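Long-range contacts in membrane-anchored mycosin mycp1 (Mycobacterium thermoresistibile, PDB 4HVL), which is a subtilisin-like serine protease, probably cleaving proteins of the ESX-1 (type VII) secretion system, of which it is an essential component: residues A11-E16 / S161-I166; P80-G85 / D125-S130; I191-V196 / Q243-P248; A209-A214 / P253-V258. All blocks are in the same frame, centred on the assembly; numbering follows the deposited sequence.

Contact 1. Residues A11-E16 / S161-I166; sequences AVPPDE and SLARAI. With ZN (zinc ion), chain C.
P13 to E16 run as an irregular chain over the A163 and R164 turn of helix 154-171, with D15 at the centre of an inverse gamma turn. The P13 ring sits across both helix residues: CG meets A163 CB at 3.7 Å, while its CB lies 3.9 Å from R164 CG. R164 runs past the next carbonyl, its CG within 3.3 Å of P14 O. Beyond that point the side chain bends at chi3 (-81°), which places NE, and NH1 donates to E16 O at 2.8 Å. E16 O lies almost in the guanidinium plane, yet NH1 stands above the carbonyl plane, 44° out of it. NH1 also bonds to G18 O, two residues further along. The CA-CB bond of D15 points away from the helix, and CG lies anti to the backbone N (chi1 174°); OD1 ligates a zinc ion at 2.0 Å. H168, from the same helix, is a second ligand, while N171 bonds to OD2. Two backbone carbonyls thus take R164 NH1, and the D15 carboxylate is engaged separately, by the metal and N171; zinc and guanidinium together tie this N-terminal loop to a helix of the subtilisin fold.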
# COMPACT_ATOMS: atom_id res chain seq x y z
N ALA A 11 -11.28 20.78 2.38
CA ALA A 11 -11.80 19.81 3.32
C ALA A 11 -10.72 18.99 3.99
O ALA A 11 -10.97 17.85 4.33
CB ALA A 11 -12.79 18.91 2.62
N VAL A 12 -9.55 19.57 4.22
CA VAL A 12 -8.45 18.83 4.87
C VAL A 12 -8.82 18.61 6.33
O VAL A 12 -9.12 19.56 7.02
CB VAL A 12 -7.10 19.57 4.76
CG1 VAL A 12 -5.98 18.82 5.48
CG2 VAL A 12 -6.71 19.75 3.30
N PRO A 13 -8.76 17.36 6.81
CA PRO A 13 -9.09 17.06 8.19
C PRO A 13 -8.05 17.56 9.18
O PRO A 13 -6.93 17.88 8.79
CB PRO A 13 -9.16 15.54 8.23
CG PRO A 13 -8.36 15.08 7.07
CD PRO A 13 -8.30 16.17 6.07
N PRO A 14 -8.42 17.63 10.48
CA PRO A 14 -7.45 18.02 11.48
C PRO A 14 -6.29 17.01 11.55
O PRO A 14 -6.47 15.83 11.30
CB PRO A 14 -8.26 18.05 12.79
CG PRO A 14 -9.48 17.23 12.53
CD PRO A 14 -9.74 17.32 11.06
N ASP A 15 -5.10 17.52 11.85
CA ASP A 15 -3.94 16.69 12.10
C ASP A 15 -4.07 16.16 13.52
O ASP A 15 -3.60 16.77 14.45
CB ASP A 15 -2.67 17.53 11.91
CG ASP A 15 -1.41 16.78 12.29
OD1 ASP A 15 -1.36 15.54 12.20
OD2 ASP A 15 -0.47 17.48 12.72
N GLU A 16 -4.74 15.03 13.68
CA GLU A 16 -4.88 14.42 14.99
C GLU A 16 -4.80 12.92 14.85
O GLU A 16 -5.33 12.36 13.89
CB GLU A 16 -6.23 14.82 15.61
CG GLU A 16 -6.43 14.42 17.06
CD GLU A 16 -5.35 14.95 18.01
OE1 GLU A 16 -5.61 15.97 18.70
OE2 GLU A 16 -4.25 14.33 18.10
N SER A 161 -10.47 8.08 9.73
CA SER A 161 -9.14 7.97 10.39
C SER A 161 -7.96 7.94 9.38
O SER A 161 -6.86 8.44 9.65
CB SER A 161 -9.08 6.78 11.34
OG SER A 161 -9.05 5.56 10.64
N LEU A 162 -8.21 7.34 8.22
CA LEU A 162 -7.24 7.34 7.16
C LEU A 162 -6.92 8.75 6.66
O LEU A 162 -5.76 9.07 6.41
CB LEU A 162 -7.76 6.51 5.98
CG LEU A 162 -6.75 6.46 4.84
CD1 LEU A 162 -5.50 5.71 5.27
CD2 LEU A 162 -7.38 5.84 3.60
N ALA A 163 -7.95 9.58 6.48
CA ALA A 163 -7.73 10.92 6.00
C ALA A 163 -6.80 11.66 6.95
O ALA A 163 -5.86 12.29 6.51
CB ALA A 163 -9.04 11.66 5.84
N ARG A 164 -7.03 11.53 8.25
CA ARG A 164 -6.14 12.16 9.23
C ARG A 164 -4.72 11.56 9.19
O ARG A 164 -3.71 12.27 9.37
CB ARG A 164 -6.71 12.06 10.65
CG ARG A 164 -7.97 12.88 10.87
CD ARG A 164 -8.44 12.90 12.32
NE ARG A 164 -9.19 11.70 12.68
CZ ARG A 164 -8.73 10.65 13.37
NH1 ARG A 164 -7.48 10.59 13.81
NH2 ARG A 164 -9.54 9.62 13.62
N ALA A 165 -4.63 10.25 8.99
CA ALA A 165 -3.34 9.60 8.94
C ALA A 165 -2.50 10.09 7.76
O ALA A 165 -1.26 10.18 7.86
CB ALA A 165 -3.50 8.07 8.88
N ILE A 166 -3.15 10.41 6.65
CA ILE A 166 -2.44 10.92 5.47
C ILE A 166 -1.93 12.33 5.78
O ILE A 166 -0.77 12.64 5.49
CB ILE A 166 -3.33 10.87 4.20
CG1 ILE A 166 -3.62 9.42 3.81
CG2 ILE A 166 -2.65 11.55 3.03
CD1 ILE A 166 -4.83 9.24 2.90
ZN ZN C . 0.30 15.05 13.28

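Contact 2. Residues P80-G85 / D125-S130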
# COMPACT_ATOMS: atom_id res chain seq x y z
N PRO A 80 14.36 -0.78 10.83
CA PRO A 80 14.52 0.20 11.92
C PRO A 80 13.48 1.31 11.88
O PRO A 80 13.82 2.49 11.76
CB PRO A 80 15.93 0.75 11.68
CG PRO A 80 16.09 0.67 10.21
CD PRO A 80 15.41 -0.62 9.81
N ALA A 81 12.21 0.94 12.00
CA ALA A 81 11.12 1.89 11.89
C ALA A 81 11.06 2.88 13.04
O ALA A 81 11.50 2.58 14.14
CB ALA A 81 9.80 1.14 11.78
N GLU A 82 10.48 4.04 12.76
CA GLU A 82 10.31 5.11 13.74
C GLU A 82 8.81 5.38 13.94
O GLU A 82 8.02 5.12 13.02
CB GLU A 82 11.06 6.36 13.28
CG GLU A 82 12.57 6.16 13.26
CD GLU A 82 13.31 7.29 12.54
OE1 GLU A 82 13.31 8.42 13.06
OE2 GLU A 82 13.89 7.06 11.44
N PRO A 83 8.43 5.83 15.15
CA PRO A 83 7.02 6.06 15.44
C PRO A 83 6.38 7.08 14.48
O PRO A 83 6.90 8.18 14.29
CB PRO A 83 7.01 6.60 16.89
CG PRO A 83 8.44 6.57 17.39
CD PRO A 83 9.32 6.02 16.31
N GLY A 84 5.29 6.70 13.84
CA GLY A 84 4.53 7.63 13.00
C GLY A 84 3.12 7.88 13.50
O GLY A 84 2.38 8.64 12.89
N GLY A 85 2.75 7.25 14.61
CA GLY A 85 1.40 7.39 15.15
C GLY A 85 0.51 6.17 15.00
O GLY A 85 0.74 5.27 14.16
N ASP A 125 18.45 1.87 2.41
CA ASP A 125 18.97 3.01 3.15
C ASP A 125 17.88 4.03 3.53
O ASP A 125 18.19 5.04 4.15
CB ASP A 125 20.11 3.71 2.37
CG ASP A 125 21.44 2.91 2.41
OD1 ASP A 125 21.73 2.20 3.40
OD2 ASP A 125 22.23 3.02 1.43
N ALA A 126 16.62 3.75 3.22
CA ALA A 126 15.56 4.71 3.50
C ALA A 126 15.20 4.69 4.99
O ALA A 126 15.35 3.67 5.64
CB ALA A 126 14.34 4.42 2.66
N ARG A 127 14.73 5.81 5.51
CA ARG A 127 14.06 5.79 6.82
C ARG A 127 12.62 5.28 6.64
O ARG A 127 12.04 5.44 5.56
CB ARG A 127 14.03 7.16 7.47
CG ARG A 127 15.35 7.56 8.10
CD ARG A 127 15.38 9.04 8.49
NE ARG A 127 14.65 9.33 9.73
CZ ARG A 127 13.56 10.11 9.85
NH1 ARG A 127 13.01 10.71 8.79
NH2 ARG A 127 13.01 10.29 11.05
N ILE A 128 12.07 4.70 7.70
CA ILE A 128 10.70 4.18 7.72
C ILE A 128 9.95 4.81 8.89
O ILE A 128 10.39 4.69 10.04
CB ILE A 128 10.72 2.66 7.99
CG1 ILE A 128 11.45 1.92 6.88
CG2 ILE A 128 9.32 2.10 8.20
CD1 ILE A 128 12.25 0.74 7.42
N LEU A 129 8.83 5.48 8.61
CA LEU A 129 7.91 5.94 9.65
C LEU A 129 6.69 5.02 9.63
O LEU A 129 6.12 4.79 8.55
CB LEU A 129 7.48 7.37 9.38
CG LEU A 129 8.65 8.33 9.21
CD1 LEU A 129 8.13 9.73 8.93
CD2 LEU A 129 9.55 8.32 10.44
N SER A 130 6.32 4.48 10.79
CA SER A 130 5.19 3.53 10.89
C SER A 130 3.93 4.18 11.49
O SER A 130 3.93 4.64 12.63
CB SER A 130 5.58 2.30 11.73
OG SER A 130 4.48 1.40 11.88
O HOH W 1 14.04 4.51 9.92
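E82 and R127 cross at about a right angle, both with CG beside the backbone N and anti to the carbonyl carbon. R127 then bends at chi3 (78°), which brings NE beside the E82 carboxylate. NH2 donates to E82 OE1 at 2.8 Å in a salt bridge, reaching that oxygen from above the carboxylate plane; the two flat groups are 68° apart. E82 OE2, 2.9 Å from R127 NE, accepts from a water, which donates to P80 O as well and accepts from I128 N. R127 NH1 has a second partner in T65 OG1. E82 CB packs on L129 CD2 at 3.8 Å. I128 spreads its two branches: CG2 meets A81 CB at 3.7 Å, while CD1 comes to P80 CD at 4.2 Å. S130 OG is held by G94 O. Backbone bonds run from E82 N to I128 O (2.8 Å) and from S130 N to E82 O (2.9 Å), with a weak one from G84 N to S130 O. Strand 82-86, one of the two outermost in the sheet, runs parallel to 127-132, and helix 102-110 lies on the connection between them, with A106 and A110 against I128: a beta-alpha-beta unit of the subtilisin fold.

Contact 3. Residues I191-V196 / Q243-P248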
# COMPACT_ATOMS: atom_id res chain seq x y z
N ILE A 191 -19.98 6.68 0.60
CA ILE A 191 -19.54 7.26 1.87
C ILE A 191 -19.05 8.67 1.58
O ILE A 191 -18.43 8.90 0.53
CB ILE A 191 -18.38 6.40 2.45
CG1 ILE A 191 -18.93 5.08 3.04
CG2 ILE A 191 -17.59 7.15 3.50
CD1 ILE A 191 -17.88 4.00 3.21
N ASP A 192 -19.28 9.63 2.48
CA ASP A 192 -18.69 10.95 2.28
C ASP A 192 -17.22 10.87 2.75
O ASP A 192 -16.95 10.80 3.91
CB ASP A 192 -19.48 12.07 3.02
CG ASP A 192 -18.75 13.44 3.00
OD1 ASP A 192 -17.71 13.58 2.29
OD2 ASP A 192 -19.18 14.38 3.73
N GLU A 193 -16.29 10.83 1.81
CA GLU A 193 -14.87 10.68 2.12
C GLU A 193 -14.06 11.80 1.47
O GLU A 193 -12.89 11.62 1.09
CB GLU A 193 -14.37 9.31 1.66
CG GLU A 193 -14.57 9.03 0.16
CD GLU A 193 -13.54 8.04 -0.38
OE1 GLU A 193 -12.34 8.31 -0.26
OE2 GLU A 193 -13.90 6.99 -0.89
N THR A 194 -14.72 12.95 1.32
CA THR A 194 -14.15 14.23 0.88
C THR A 194 -12.81 14.53 1.56
O THR A 194 -11.84 14.98 0.92
CB THR A 194 -15.22 15.34 1.15
OG1 THR A 194 -16.29 15.14 0.22
CG2 THR A 194 -14.70 16.72 0.94
N GLY A 195 -12.74 14.23 2.85
CA GLY A 195 -11.51 14.37 3.61
C GLY A 195 -10.35 13.55 3.10
O GLY A 195 -9.21 14.00 3.20
N VAL A 196 -10.61 12.35 2.57
CA VAL A 196 -9.53 11.51 2.08
C VAL A 196 -8.90 12.17 0.86
O VAL A 196 -7.67 12.28 0.77
CB VAL A 196 -9.96 10.05 1.79
CG1 VAL A 196 -8.80 9.24 1.19
CG2 VAL A 196 -10.49 9.39 3.05
N GLN A 243 -18.63 -1.38 -9.94
CA GLN A 243 -19.59 -1.64 -8.85
C GLN A 243 -19.00 -1.37 -7.46
O GLN A 243 -19.74 -1.02 -6.53
CB GLN A 243 -20.05 -3.09 -8.90
CG GLN A 243 -20.59 -3.50 -10.26
CD GLN A 243 -20.84 -5.00 -10.37
OE1 GLN A 243 -20.30 -5.80 -9.59
NE2 GLN A 243 -21.66 -5.38 -11.35
N THR A 244 -17.69 -1.58 -7.31
CA THR A 244 -16.99 -1.45 -6.04
C THR A 244 -15.95 -0.32 -6.09
O THR A 244 -15.02 -0.37 -6.88
CB THR A 244 -16.33 -2.78 -5.65
OG1 THR A 244 -17.32 -3.80 -5.58
CG2 THR A 244 -15.63 -2.70 -4.30
N ILE A 245 -16.16 0.71 -5.28
CA ILE A 245 -15.17 1.75 -5.08
C ILE A 245 -14.11 1.20 -4.12
O ILE A 245 -14.46 0.59 -3.10
CB ILE A 245 -15.83 3.02 -4.47
CG1 ILE A 245 -16.90 3.58 -5.42
CG2 ILE A 245 -14.78 4.08 -4.10
CD1 ILE A 245 -16.41 3.84 -6.83
N VAL A 246 -12.84 1.38 -4.47
CA VAL A 246 -11.71 1.13 -3.57
C VAL A 246 -11.04 2.47 -3.28
O VAL A 246 -10.64 3.20 -4.22
CB VAL A 246 -10.69 0.15 -4.19
CG1 VAL A 246 -9.59 -0.19 -3.19
CG2 VAL A 246 -11.38 -1.13 -4.66
N SER A 247 -10.91 2.81 -2.00
CA SER A 247 -10.33 4.10 -1.59
C SER A 247 -9.15 3.87 -0.66
O SER A 247 -9.23 3.04 0.24
CB SER A 247 -11.37 4.96 -0.87
OG SER A 247 -10.86 6.27 -0.59
N PRO A 248 -8.07 4.66 -0.81
CA PRO A 248 -7.92 5.84 -1.67
C PRO A 248 -7.44 5.50 -3.10
O PRO A 248 -7.07 6.39 -3.86
CB PRO A 248 -6.86 6.64 -0.93
CG PRO A 248 -5.97 5.58 -0.37
CD PRO A 248 -6.90 4.48 0.06
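E193 and S247 meet at the tight heart of this small buried contact, where S247 OG donates to the syn lone pair of E193 OE1 over a short 2.5 Å. E193 CG stands between its own backbone N and carbonyl carbon (chi1 57°), and the chain then extends toward the strand. S247 CB lies 3.2 Å from E193 OE2. Y251 OH bonds to OE1 and Y185 OH to OE2, so three hydroxyls surround this buried carboxylate, which would be consistent with an ionised group. The contact joins the start of helix 194-206, with E193 at its N-cap position, to strand 244-247, which pairs antiparallel with 183-186 in a subtilisin-type domain. The packing thins beside the carboxylate: V196 CG1 meets P248 CB at 3.9 Å, the side chains crossing at about a right angle, just past the cis peptide bond before P248. I245 CG2 approaches E193 OE2 no closer than 4.4 Å. On the solvent side, exposed D192 forms an Asx turn, its OD1 accepting from T194 N at 3.2 Å and T194 OG1 at 3.0 Å, from opposite faces of the carboxylate plane.

Contact 4. Residues A209-A214 / P253-V258. With IMD (imidazole), chain K.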
# COMPACT_ATOMS: atom_id res chain seq x y z
N ALA A 209 4.96 15.02 -1.45
CA ALA A 209 5.06 13.59 -1.21
C ALA A 209 4.44 12.78 -2.32
O ALA A 209 3.40 13.14 -2.88
CB ALA A 209 4.44 13.20 0.12
N VAL A 210 5.09 11.68 -2.63
CA VAL A 210 4.58 10.72 -3.59
C VAL A 210 3.68 9.81 -2.79
O VAL A 210 4.12 9.33 -1.75
CB VAL A 210 5.70 9.87 -4.18
CG1 VAL A 210 5.14 8.61 -4.85
CG2 VAL A 210 6.52 10.70 -5.15
N VAL A 211 2.44 9.59 -3.24
CA VAL A 211 1.54 8.68 -2.54
C VAL A 211 1.27 7.44 -3.37
O VAL A 211 0.83 7.54 -4.48
CB VAL A 211 0.19 9.34 -2.17
CG1 VAL A 211 -0.65 8.38 -1.36
CG2 VAL A 211 0.43 10.61 -1.36
N ILE A 212 1.51 6.27 -2.80
CA ILE A 212 1.30 4.98 -3.46
C ILE A 212 0.20 4.23 -2.70
O ILE A 212 0.22 4.18 -1.47
CB ILE A 212 2.57 4.13 -3.45
CG1 ILE A 212 3.79 4.87 -4.03
CG2 ILE A 212 2.35 2.83 -4.20
CD1 ILE A 212 3.66 5.38 -5.46
N ALA A 213 -0.76 3.67 -3.43
CA ALA A 213 -1.86 2.93 -2.80
C ALA A 213 -1.98 1.50 -3.33
O ALA A 213 -1.81 1.25 -4.52
CB ALA A 213 -3.18 3.66 -3.00
N ALA A 214 -2.34 0.58 -2.44
CA ALA A 214 -2.66 -0.78 -2.81
C ALA A 214 -3.95 -0.81 -3.63
O ALA A 214 -4.92 -0.12 -3.31
CB ALA A 214 -2.83 -1.62 -1.56
N PRO A 253 -5.07 10.13 -10.75
CA PRO A 253 -3.61 10.00 -10.69
C PRO A 253 -2.95 10.74 -9.53
O PRO A 253 -1.70 10.83 -9.48
CB PRO A 253 -3.17 10.58 -12.03
CG PRO A 253 -4.19 11.63 -12.34
CD PRO A 253 -5.48 11.20 -11.68
N LEU A 254 -3.73 11.27 -8.60
CA LEU A 254 -3.14 11.86 -7.38
C LEU A 254 -2.30 10.84 -6.65
O LEU A 254 -1.28 11.19 -6.05
CB LEU A 254 -4.21 12.37 -6.41
CG LEU A 254 -4.85 13.70 -6.68
CD1 LEU A 254 -5.62 14.11 -5.42
CD2 LEU A 254 -3.80 14.74 -7.04
N VAL A 255 -2.77 9.60 -6.66
CA VAL A 255 -2.04 8.47 -6.15
C VAL A 255 -1.72 7.54 -7.32
O VAL A 255 -2.42 7.50 -8.32
CB VAL A 255 -2.86 7.67 -5.09
CG1 VAL A 255 -3.40 8.58 -3.98
CG2 VAL A 255 -3.98 6.87 -5.73
N LEU A 256 -0.64 6.78 -7.18
CA LEU A 256 -0.38 5.64 -8.05
C LEU A 256 -0.85 4.34 -7.36
O LEU A 256 -0.31 3.90 -6.34
CB LEU A 256 1.10 5.57 -8.40
CG LEU A 256 1.60 4.37 -9.20
CD1 LEU A 256 0.84 4.30 -10.52
CD2 LEU A 256 3.10 4.44 -9.44
N THR A 257 -1.87 3.73 -7.94
CA THR A 257 -2.50 2.56 -7.39
C THR A 257 -1.92 1.30 -8.04
O THR A 257 -1.84 1.20 -9.27
CB THR A 257 -4.02 2.65 -7.61
OG1 THR A 257 -4.51 3.75 -6.84
CG2 THR A 257 -4.75 1.37 -7.19
N VAL A 258 -1.52 0.36 -7.19
CA VAL A 258 -0.72 -0.78 -7.61
C VAL A 258 -1.45 -2.11 -7.42
O VAL A 258 -1.78 -2.52 -6.29
CB VAL A 258 0.62 -0.83 -6.83
CG1 VAL A 258 1.57 -1.86 -7.43
CG2 VAL A 258 1.28 0.54 -6.81
N1 IMD K . -0.29 14.97 -9.25
C2 IMD K . -0.76 13.72 -9.34
N3 IMD K . 0.16 12.88 -8.82
C4 IMD K . 1.20 13.60 -8.39
C5 IMD K . 0.93 14.92 -8.68
O HOH W 2 1.29 10.41 -5.66
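I212, L256 and V258 form the apolar centre of this parallel strand pair, all on one face of the sheet. I212 reaches two partners with separate branches. Its CD1, placed by chi2 of -59°, meets L256 CB at 3.9 Å, the two side chains lying side by side and pointing the same way; CG2 meets V258 CG2 at 3.6 Å. Helix 311-328 covers this face, with S319 against I212, V318 against L256 and A314 against V258. V211 CG1 and V255 CG1 touch at 3.8 Å, with V204 and V200 of helix 194-206 packed on the two valines. A213 and T257 pair on the face away from I212, where T257 OG1 bonds to A249 O. Further out, the backbones are stitched by L256 N to V211 O, A213 N to L256 O at 3.0 Å and V258 N to A213 O at 2.8 Å. In the middle bond the donor stands above the L256 carbonyl plane, whereas the outer two run nearly along the C=O axis. Where the strands part, a water bridges V211 N (2.8 Å) and L254 O (2.7 Å). At the edge an imidazole, probably from the crystallisation liquor, makes a weak hydrogen bond from N3 to P253 O. This pairing combines branched hydrocarbon packing with main-chain bonds, and water links the backbones where the strands diverge.

Contacts 1, 3 and 4 form a chain of packing. A11 CB touches T194 CG2 at 3.4 Å between contacts 1 and 3, and P248 O touches V255 CG2 at 3.6 Å between contacts 3 and 4. Contact 2 stands apart, its nearest atoms about 6 Å from contact 1 and about 10 Å from contact 4, although contacts 2 and 4 belong to one parallel sheet. H168 lies between contacts 1 and 2, sharing zinc with D15 and bonding weakly to G84 O. The two sheet contacts lie near predicted catalytic residues: S130 is about 6 Å from D70 and A214 about 5 Å from S312, side chain to side chain; S312 and H101 bind another zinc ion.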